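ATP phosphoribosyltransferase (Methanobacterium thermoautotrophicum, PDB 2VD3) probably catalyses the first step of histidine biosynthesis, condensing ATP with 5-phosphoribose 1-diphosphate to give phosphoribosyl-ATP, and is held here in its histidine-inhibited form. Local coordinates at residues V219-D224 with D229-L234; G124-Y129 with A137-L142. All blocks are in the same frame, centred on the assembly; numbering follows the deposited sequence.

Interaction 2 comes first along the chain, and interaction 1 follows near the C-terminal end. Their centres are 57 Å apart and their nearest atoms about 40 Å apart, on opposite sides of the chain's centre. Each joins a strand to a helix close by in sequence, but in different parts of the protein. Interaction 2 packs helix 123-132 on strand 138-141 in the ATP phosphoribosyltransferase family region. Interaction 1 packs helix 228-234 on strand 216-224 in the C-terminal domain, beside bound histidine. The two share no strand, helix or sheet. Within one chain, any influence of histidine on the region around interaction 2 would probably have to act over a long distance.

Interaction 1. Residues V219-D224 with D229-L234; sequences VMLNID and DRVRAL. With HIS (histidine), chain C.
The side chains of I223 and V231 lie alongside one another, running opposite ways, where helix 228-234 lies against strand 216-224. CG1 of I223 comes 3.8 Å from CG2 of V231. Beside this pair L221 meets V231 tip to tip, with L221 CD1 4.2 Å from V231 CG1. V231 thus gives one methyl to each of two strand residues. Its CG1 stands anti to the backbone N (chi1 179°), which directs it at L221. L271 of helix 264-272 also packs on L221, and V274 on V231, so the core extends past these two segments.

N222 lies between L221 and I223 and serves the other face of the strand. From its CB the chain leads to CG, which sits 3.7 Å from NE2 of the bound histidine's imidazole. OD1 accepts a hydrogen bond from the ligand's amino N at 3.1 Å. ND2 donates to the ligand's OXT at 2.7 Å, with an N-H...O angle of 151°. ND2 also bonds D278 OD2, which helps to fix the amide rotation. The one side chain therefore reads both the amino and the carboxylate group of the amino acid. A leucine here would probably cost the ligand's amino group and OXT one hydrogen bond each and take from D278 OD2 the bond given by the amide. M220 adds its CB, 3.7 Å from the ligand's CE1. A second subunit completes the pocket, with T239, T242 and V258 among its bonding residues. This is the inhibitor site of the HisG C-terminal domain, a ferredoxin-like fold with helices packed on one face of a four-stranded antiparallel sheet.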
loop_
_atom_site.group_PDB
_atom_site.type_symbol
_atom_site.label_atom_id
_atom_site.label_comp_id
_atom_site.label_asym_id
_atom_site.label_seq_id
_atom_site.Cartn_x
_atom_site.Cartn_y
_atom_site.Cartn_z
ATOM N N VAL A 219 31.907 11.133 -26.116
ATOM C CA VAL A 219 32.349 9.938 -26.829
ATOM C C VAL A 219 33.872 9.901 -26.976
ATOM O O VAL A 219 34.475 10.857 -27.454
ATOM C CB VAL A 219 31.638 9.806 -28.202
ATOM C CG1 VAL A 219 32.191 8.630 -29.015
ATOM C CG2 VAL A 219 30.145 9.644 -27.991
ATOM N N MET A 220 34.473 8.790 -26.546
ATOM C CA MET A 220 35.927 8.589 -26.596
ATOM C C MET A 220 36.272 7.348 -27.416
ATOM O O MET A 220 35.549 6.352 -27.379
ATOM C CB MET A 220 36.508 8.408 -25.189
ATOM C CG MET A 220 36.232 9.530 -24.221
ATOM S SD MET A 220 36.478 9.039 -22.505
ATOM C CE MET A 220 38.236 9.271 -22.274
ATOM N N LEU A 221 37.391 7.414 -28.138
ATOM C CA LEU A 221 37.844 6.304 -28.983
ATOM C C LEU A 221 39.357 6.294 -29.174
ATOM O O LEU A 221 40.011 7.335 -29.086
ATOM C CB LEU A 221 37.148 6.333 -30.352
ATOM C CG LEU A 221 37.251 7.573 -31.252
ATOM C CD1 LEU A 221 38.602 7.697 -31.970
ATOM C CD2 LEU A 221 36.144 7.526 -32.275
ATOM N N ASN A 222 39.893 5.106 -29.438
ATOM C CA ASN A 222 41.281 4.946 -29.836
ATOM C C ASN A 222 41.374 4.791 -31.356
ATOM O O ASN A 222 40.710 3.934 -31.940
ATOM C CB ASN A 222 41.901 3.735 -29.135
ATOM C CG ASN A 222 42.053 3.937 -27.638
ATOM O OD1 ASN A 222 42.338 5.041 -27.167
ATOM N ND2 ASN A 222 41.879 2.857 -26.880
ATOM N N ILE A 223 42.187 5.633 -31.989
ATOM C CA ILE A 223 42.381 5.574 -33.437
ATOM C C ILE A 223 43.861 5.574 -33.793
ATOM O O ILE A 223 44.663 6.254 -33.149
ATOM C CB ILE A 223 41.625 6.726 -34.183
ATOM C CG1 ILE A 223 41.606 6.502 -35.695
ATOM C CG2 ILE A 223 42.225 8.081 -33.884
ATOM C CD1 ILE A 223 40.694 5.401 -36.158
ATOM N N ASP A 224 44.219 4.792 -34.808
ATOM C CA ASP A 224 45.555 4.854 -35.382
ATOM C C ASP A 224 45.679 6.180 -36.129
ATOM O O ASP A 224 44.755 6.587 -36.847
ATOM C CB ASP A 224 45.820 3.653 -36.299
ATOM C CG ASP A 224 45.694 2.318 -35.565
ATOM O OD1 ASP A 224 46.740 1.737 -35.198
ATOM O OD2 ASP A 224 44.551 1.858 -35.338
ATOM N N ASP A 229 42.413 11.843 -39.504
ATOM C CA ASP A 229 41.754 12.858 -40.330
ATOM C C ASP A 229 40.252 12.609 -40.540
ATOM O O ASP A 229 39.439 13.522 -40.368
ATOM C CB ASP A 229 42.473 13.024 -41.676
ATOM C CG ASP A 229 42.687 11.702 -42.399
ATOM O OD1 ASP A 229 42.716 10.640 -41.734
ATOM O OD2 ASP A 229 42.838 11.732 -43.642
ATOM N N ARG A 230 39.885 11.379 -40.898
ATOM C CA ARG A 230 38.476 11.039 -41.118
ATOM C C ARG A 230 37.643 11.115 -39.831
ATOM O O ARG A 230 36.433 11.348 -39.884
ATOM C CB ARG A 230 38.336 9.672 -41.795
ATOM C CG ARG A 230 38.698 9.692 -43.282
ATOM C CD ARG A 230 38.513 8.335 -43.949
ATOM N NE ARG A 230 39.370 7.302 -43.365
ATOM C CZ ARG A 230 39.564 6.094 -43.890
ATOM N NH1 ARG A 230 40.359 5.231 -43.274
ATOM N NH2 ARG A 230 38.971 5.745 -45.027
ATOM N N VAL A 231 38.305 10.938 -38.688
ATOM C CA VAL A 231 37.665 11.066 -37.377
ATOM C C VAL A 231 37.327 12.529 -37.033
ATOM O O VAL A 231 36.342 12.785 -36.335
ATOM C CB VAL A 231 38.522 10.414 -36.257
ATOM C CG1 VAL A 231 37.854 10.563 -34.892
ATOM C CG2 VAL A 231 38.769 8.938 -36.563
ATOM N N ARG A 232 38.141 13.471 -37.524
ATOM C CA ARG A 232 37.871 14.916 -37.397
ATOM C C ARG A 232 36.525 15.262 -38.004
ATOM O O ARG A 232 35.679 15.865 -37.347
ATOM C CB ARG A 232 38.926 15.757 -38.126
ATOM C CG ARG A 232 40.318 15.734 -37.554
ATOM C CD ARG A 232 41.274 16.527 -38.440
ATOM N N ALA A 233 36.343 14.873 -39.266
ATOM C CA ALA A 233 35.118 15.154 -40.015
ATOM C C ALA A 233 33.883 14.459 -39.436
ATOM O O ALA A 233 32.762 14.919 -39.644
ATOM C CB ALA A 233 35.297 14.792 -41.493
ATOM N N LEU A 234 34.089 13.360 -38.711
ATOM C CA LEU A 234 32.982 12.601 -38.123
ATOM C C LEU A 234 32.580 13.121 -36.741
ATOM O O LEU A 234 31.410 13.046 -36.354
ATOM C CB LEU A 234 33.323 11.108 -38.042
ATOM C CG LEU A 234 33.519 10.297 -39.328
ATOM C CD1 LEU A 234 34.007 8.903 -38.981
ATOM C CD2 LEU A 234 32.255 10.229 -40.187
HETATM N N HIS C . 43.271 4.828 -24.188
HETATM C CA HIS C . 42.531 4.242 -23.020
HETATM C C HIS C . 42.259 2.757 -23.223
HETATM O O HIS C . 41.864 2.060 -22.290
HETATM C CB HIS C . 41.209 4.982 -22.787
HETATM C CG HIS C . 40.325 5.039 -23.995
HETATM N ND1 HIS C . 40.021 6.220 -24.640
HETATM C CD2 HIS C . 39.679 4.062 -24.674
HETATM C CE1 HIS C . 39.228 5.966 -25.667
HETATM N NE2 HIS C . 39.009 4.663 -25.712
HETATM O OXT HIS C . 42.422 2.218 -24.326
#

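Interaction 2. Residues G124-Y129 with A137-L142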
loop_
_atom_site.group_PDB
_atom_site.type_symbol
_atom_site.label_atom_id
_atom_site.label_comp_id
_atom_site.label_asym_id
_atom_site.label_seq_id
_atom_site.Cartn_x
_atom_site.Cartn_y
_atom_site.Cartn_z
ATOM N N GLY A 124 -11.018 25.825 -15.824
ATOM C CA GLY A 124 -10.476 27.145 -16.152
ATOM C C GLY A 124 -9.960 27.230 -17.576
ATOM O O GLY A 124 -10.408 28.063 -18.367
ATOM N N ILE A 125 -9.015 26.356 -17.896
ATOM C CA ILE A 125 -8.469 26.248 -19.246
ATOM C C ILE A 125 -9.583 25.947 -20.246
ATOM O O ILE A 125 -9.602 26.514 -21.336
ATOM C CB ILE A 125 -7.355 25.159 -19.318
ATOM C CG1 ILE A 125 -6.116 25.611 -18.533
ATOM C CG2 ILE A 125 -7.003 24.805 -20.771
ATOM C CD1 ILE A 125 -5.146 24.480 -18.141
ATOM N N THR A 126 -10.516 25.074 -19.866
ATOM C CA THR A 126 -11.579 24.663 -20.777
ATOM C C THR A 126 -12.599 25.784 -21.035
ATOM O O THR A 126 -12.960 26.016 -22.190
ATOM C CB THR A 126 -12.259 23.312 -20.361
ATOM O OG1 THR A 126 -11.259 22.298 -20.167
ATOM C CG2 THR A 126 -13.227 22.831 -21.442
ATOM N N GLU A 127 -13.048 26.476 -19.982
ATOM C CA GLU A 127 -13.928 27.638 -20.165
ATOM C C GLU A 127 -13.246 28.627 -21.089
ATOM O O GLU A 127 -13.843 29.106 -22.049
ATOM C CB GLU A 127 -14.288 28.332 -18.843
ATOM C CG GLU A 127 -15.173 27.519 -17.880
ATOM C CD GLU A 127 -16.653 27.436 -18.281
ATOM O OE1 GLU A 127 -17.041 27.931 -19.368
ATOM O OE2 GLU A 127 -17.437 26.864 -17.484
ATOM N N ASN A 128 -11.975 28.897 -20.800
ATOM C CA ASN A 128 -11.169 29.853 -21.556
ATOM C C ASN A 128 -10.988 29.493 -23.031
ATOM O O ASN A 128 -11.047 30.371 -23.891
ATOM C CB ASN A 128 -9.804 30.023 -20.893
ATOM C CG ASN A 128 -9.152 31.334 -21.248
ATOM O OD1 ASN A 128 -9.584 32.396 -20.797
ATOM N ND2 ASN A 128 -8.102 31.273 -22.053
ATOM N N TYR A 129 -10.756 28.208 -23.308
ATOM C CA TYR A 129 -10.667 27.683 -24.676
ATOM C C TYR A 129 -11.987 27.879 -25.417
ATOM O O TYR A 129 -12.000 28.286 -26.585
ATOM C CB TYR A 129 -10.292 26.197 -24.644
ATOM C CG TYR A 129 -10.570 25.418 -25.921
ATOM C CD1 TYR A 129 -9.605 25.309 -26.925
ATOM C CD2 TYR A 129 -11.792 24.773 -26.115
ATOM C CE1 TYR A 129 -9.858 24.586 -28.095
ATOM C CE2 TYR A 129 -12.053 24.056 -27.275
ATOM C CZ TYR A 129 -11.084 23.968 -28.262
ATOM O OH TYR A 129 -11.340 23.242 -29.404
ATOM N N ALA A 137 -20.801 25.938 -24.841
ATOM C CA ALA A 137 -20.903 24.570 -24.362
ATOM C C ALA A 137 -20.786 24.583 -22.847
ATOM O O ALA A 137 -20.171 25.490 -22.274
ATOM C CB ALA A 137 -19.824 23.692 -24.992
ATOM N N GLU A 138 -21.392 23.591 -22.200
ATOM C CA GLU A 138 -21.341 23.485 -20.748
ATOM C C GLU A 138 -20.120 22.684 -20.319
ATOM O O GLU A 138 -19.713 21.730 -20.994
ATOM C CB GLU A 138 -22.619 22.856 -20.180
ATOM C CG GLU A 138 -23.928 23.334 -20.822
ATOM C CD GLU A 138 -24.067 24.851 -20.868
ATOM O OE1 GLU A 138 -23.888 25.508 -19.817
ATOM O OE2 GLU A 138 -24.367 25.378 -21.964
ATOM N N VAL A 139 -19.553 23.079 -19.185
ATOM C CA VAL A 139 -18.341 22.473 -18.663
ATOM C C VAL A 139 -18.637 21.839 -17.314
ATOM O O VAL A 139 -19.049 22.525 -16.376
ATOM C CB VAL A 139 -17.209 23.525 -18.537
ATOM C CG1 VAL A 139 -16.039 22.984 -17.753
ATOM C CG2 VAL A 139 -16.764 23.990 -19.920
ATOM N N VAL A 140 -18.432 20.530 -17.227
ATOM C CA VAL A 140 -18.644 19.800 -15.982
ATOM C C VAL A 140 -17.298 19.338 -15.424
ATOM O O VAL A 140 -16.547 18.609 -16.083
ATOM C CB VAL A 140 -19.628 18.598 -16.154
ATOM C CG1 VAL A 140 -19.789 17.833 -14.842
ATOM C CG2 VAL A 140 -20.988 19.083 -16.633
ATOM N N GLU A 141 -16.998 19.782 -14.210
ATOM C CA GLU A 141 -15.760 19.416 -13.554
ATOM C C GLU A 141 -15.905 18.058 -12.878
ATOM O O GLU A 141 -16.854 17.823 -12.131
ATOM C CB GLU A 141 -15.352 20.494 -12.555
ATOM C CG GLU A 141 -14.366 20.029 -11.517
ATOM C CD GLU A 141 -13.390 21.103 -11.116
ATOM O OE1 GLU A 141 -12.196 20.776 -10.980
ATOM O OE2 GLU A 141 -13.808 22.267 -10.946
ATOM N N LEU A 142 -14.967 17.159 -13.159
ATOM C CA LEU A 142 -14.957 15.860 -12.517
ATOM C C LEU A 142 -13.671 15.707 -11.731
ATOM O O LEU A 142 -12.695 16.416 -11.976
ATOM C CB LEU A 142 -15.118 14.719 -13.535
ATOM C CG LEU A 142 -16.390 14.639 -14.391
ATOM C CD1 LEU A 142 -16.418 13.326 -15.164
ATOM C CD2 LEU A 142 -17.658 14.798 -13.570
#
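E127 reaches across from helix 123-132 and lays its carboxylate over V139 of strand 138-141. The flat group faces the valine: V139 CG2 lies almost straight beneath E127 CD, 3.8 Å away. OE1 and OE2 of E127 are therefore at similar distances from that methyl. OE2 also leans toward the root of the side chain, 3.5 Å from V139 CB. The glutamate gets there by bending. Its chi2 of -75° folds the chain back to the strand, although its CB does not point that way. The contact is one of van der Waals touch, and the exposed acid lies over the methyl of a partly exposed valine, with no bond between them. A bound imidazole, probably from the crystallisation liquor, lies about 4 Å from this side chain.

T126 approaches V139 obliquely from deeper in the interface. Its methyl CG2 is 4.0 Å from V139 CG2. The threonine is split in its duties, because CG2 packs on the strand while OG1 hydrogen-bonds F122 O and T120 OG1. These bonds probably fix the rotation of the side chain and so help keep the methyl turned to the valine. V139 CG2 is thus shared between T126 and E127, neighbours on the helix. L130 and P123 of the same helix also touch V139. On the strand's other face V140 packs on E59 of a neighbouring subunit.

Strand 138-141 pairs in parallel with strand 117-120, and helix 123-132 bridges the two. V139 fastens that helix to the second strand of a classical beta-alpha-beta crossover, within the periplasmic-binding-protein-like fold of the ATP phosphoribosyltransferase family.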